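Local coordinates for protein PUF4 (Saccharomyces cerevisiae, PDB 3BWT), which binds single-stranded mRNA through its Pumilio homology domain, a superhelical array of eight Pumilio repeats, and takes part in gene regulation, at residues S259-I263 against I294-N299. Residues are numbered along the deposited sequence; the frame is centred on the assembly and turned at random.
Sequences SEPMI and ISHKQN
Glu260 and Asn299 join two neighbouring repeats of the Pumilio homology domain, an all-helical stack of repeats that binds single-stranded RNA. Glu260 belongs to Pumilio repeat 7 and lies on helix 256-279. Asn299 follows helix 284-298 in repeat 8. The short segments of the two helices run at 128° to each other, with their axes 10.9 Å apart. Asn299 ND2 donates to Glu260 OE1 over 3.2 Å. The N-H points almost straight at the oxygen, at 159°. The bond lies close to the amide plane of Asn299 but meets the carboxylate from above its plane, and the two planes stand 66° apart. The glutamate chain is extended beyond CG, which carries its carboxylate across to the end of the other helix. There OE2 rests against Gln298 CB at 3.4 Å and also touches Asn299 CB. Asn299 has a second task: its OD1 caps helix 300-310 by accepting from Leu302 N. With Glu260 replaced by an alanine, Asn299 ND2 would probably lose this acceptor and a gap would open beside Gln298 CB. Gln298 extends toward Ser259, and its amide end brings OE1 to 3.3 Å from Ser259 CB. Ile263 and Ile294 form the apolar part of the contact, their chains meeting at a slant. Leu306 of helix 300-310 also touches Ile263. The CG2 branch of Ile294, set anti to the backbone N, is thereby turned to the other helix, where it meets Ser259 CB. Ile263 CD1 ends 3.9 Å from Ile294 CG2 and 4.1 Å from Ser295 CB.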
loop_
_atom_site.group_PDB
_atom_site.type_symbol
_atom_site.label_atom_id
_atom_site.label_comp_id
_atom_site.label_asym_id
_atom_site.label_seq_id
_atom_site.Cartn_x
_atom_site.Cartn_y
_atom_site.Cartn_z
ATOM N N SER A 259 -24.331 4.161 -3.769
ATOM C CA SER A 259 -24.504 4.586 -5.158
ATOM C C SER A 259 -25.577 5.665 -5.278
ATOM O O SER A 259 -25.318 6.777 -5.743
ATOM C CB SER A 259 -24.904 3.400 -6.046
ATOM O OG SER A 259 -24.014 2.301 -5.909
ATOM N N GLU A 260 -26.777 5.331 -4.821
ATOM C CA GLU A 260 -27.964 6.087 -5.185
ATOM C C GLU A 260 -28.102 7.473 -4.535
ATOM O O GLU A 260 -28.506 8.424 -5.193
ATOM C CB GLU A 260 -29.208 5.196 -5.050
ATOM C CG GLU A 260 -29.042 3.920 -5.903
ATOM C CD GLU A 260 -30.288 3.052 -6.022
ATOM O OE1 GLU A 260 -31.326 3.375 -5.398
ATOM O OE2 GLU A 260 -30.213 2.029 -6.747
ATOM N N PRO A 261 -27.741 7.604 -3.256
ATOM C CA PRO A 261 -27.675 8.954 -2.685
ATOM C C PRO A 261 -26.792 9.898 -3.511
ATOM O O PRO A 261 -27.147 11.064 -3.723
ATOM C CB PRO A 261 -27.040 8.713 -1.320
ATOM C CG PRO A 261 -27.476 7.338 -0.952
ATOM C CD PRO A 261 -27.535 6.558 -2.241
ATOM N N MET A 262 -25.648 9.395 -3.967
ATOM C CA MET A 262 -24.719 10.199 -4.760
ATOM C C MET A 262 -25.308 10.549 -6.120
ATOM O O MET A 262 -25.258 11.701 -6.549
ATOM C CB MET A 262 -23.373 9.478 -4.937
ATOM C CG MET A 262 -22.304 10.305 -5.656
ATOM S SD MET A 262 -21.811 11.840 -4.825
ATOM C CE MET A 262 -20.991 11.194 -3.374
ATOM N N ILE A 263 -25.849 9.543 -6.799
ATOM C CA ILE A 263 -26.505 9.749 -8.081
ATOM C C ILE A 263 -27.617 10.775 -7.924
ATOM O O ILE A 263 -27.830 11.623 -8.790
ATOM C CB ILE A 263 -27.074 8.428 -8.630
ATOM C CG1 ILE A 263 -25.928 7.469 -8.973
ATOM C CG2 ILE A 263 -27.957 8.679 -9.847
ATOM C CD1 ILE A 263 -26.383 6.108 -9.457
ATOM N N ILE A 294 -24.156 2.577 -13.583
ATOM C CA ILE A 294 -24.698 2.115 -12.310
ATOM C C ILE A 294 -26.223 2.219 -12.287
ATOM O O ILE A 294 -26.907 1.233 -12.025
ATOM C CB ILE A 294 -24.109 2.887 -11.104
ATOM C CG1 ILE A 294 -22.615 2.610 -10.972
ATOM C CG2 ILE A 294 -24.830 2.506 -9.813
ATOM C CD1 ILE A 294 -22.275 1.135 -10.921
ATOM N N SER A 295 -26.747 3.409 -12.572
ATOM C CA SER A 295 -28.186 3.645 -12.487
ATOM C C SER A 295 -28.997 2.713 -13.392
ATOM O O SER A 295 -30.078 2.259 -13.005
ATOM C CB SER A 295 -28.527 5.113 -12.762
ATOM O OG SER A 295 -28.275 5.450 -14.113
ATOM N N HIS A 296 -28.478 2.420 -14.584
ATOM C CA HIS A 296 -29.120 1.454 -15.474
ATOM C C HIS A 296 -29.250 0.079 -14.830
ATOM O O HIS A 296 -30.214 -0.645 -15.071
ATOM C CB HIS A 296 -28.342 1.301 -16.775
ATOM C CG HIS A 296 -28.859 0.207 -17.659
ATOM N ND1 HIS A 296 -30.072 0.286 -18.310
ATOM C CD2 HIS A 296 -28.325 -0.989 -18.005
ATOM C CE1 HIS A 296 -30.265 -0.813 -19.017
ATOM N NE2 HIS A 296 -29.220 -1.603 -18.849
ATOM N N LYS A 297 -28.261 -0.284 -14.026
ATOM C CA LYS A 297 -28.249 -1.593 -13.394
ATOM C C LYS A 297 -29.098 -1.630 -12.124
ATOM O O LYS A 297 -29.784 -2.614 -11.856
ATOM C CB LYS A 297 -26.814 -2.008 -13.075
ATOM C CG LYS A 297 -25.937 -2.193 -14.299
ATOM C CD LYS A 297 -24.467 -2.278 -13.903
ATOM C CE LYS A 297 -23.601 -2.756 -15.063
ATOM N NZ LYS A 297 -22.159 -2.842 -14.681
ATOM N N GLN A 298 -29.057 -0.552 -11.350
ATOM C CA GLN A 298 -29.623 -0.567 -10.010
ATOM C C GLN A 298 -30.983 0.097 -9.894
ATOM O O GLN A 298 -31.750 -0.227 -8.993
ATOM C CB GLN A 298 -28.667 0.101 -9.026
ATOM C CG GLN A 298 -27.367 -0.647 -8.835
ATOM C CD GLN A 298 -26.401 0.095 -7.939
ATOM O OE1 GLN A 298 -26.789 1.026 -7.224
ATOM N NE2 GLN A 298 -25.132 -0.308 -7.973
ATOM N N ASN A 299 -31.282 1.039 -10.781
ATOM C CA ASN A 299 -32.474 1.848 -10.587
ATOM C C ASN A 299 -33.001 2.529 -11.856
ATOM O O ASN A 299 -32.507 3.572 -12.277
ATOM C CB ASN A 299 -32.214 2.861 -9.475
ATOM C CG ASN A 299 -33.478 3.502 -8.968
ATOM O OD1 ASN A 299 -34.360 3.866 -9.750
ATOM N ND2 ASN A 299 -33.570 3.662 -7.651
#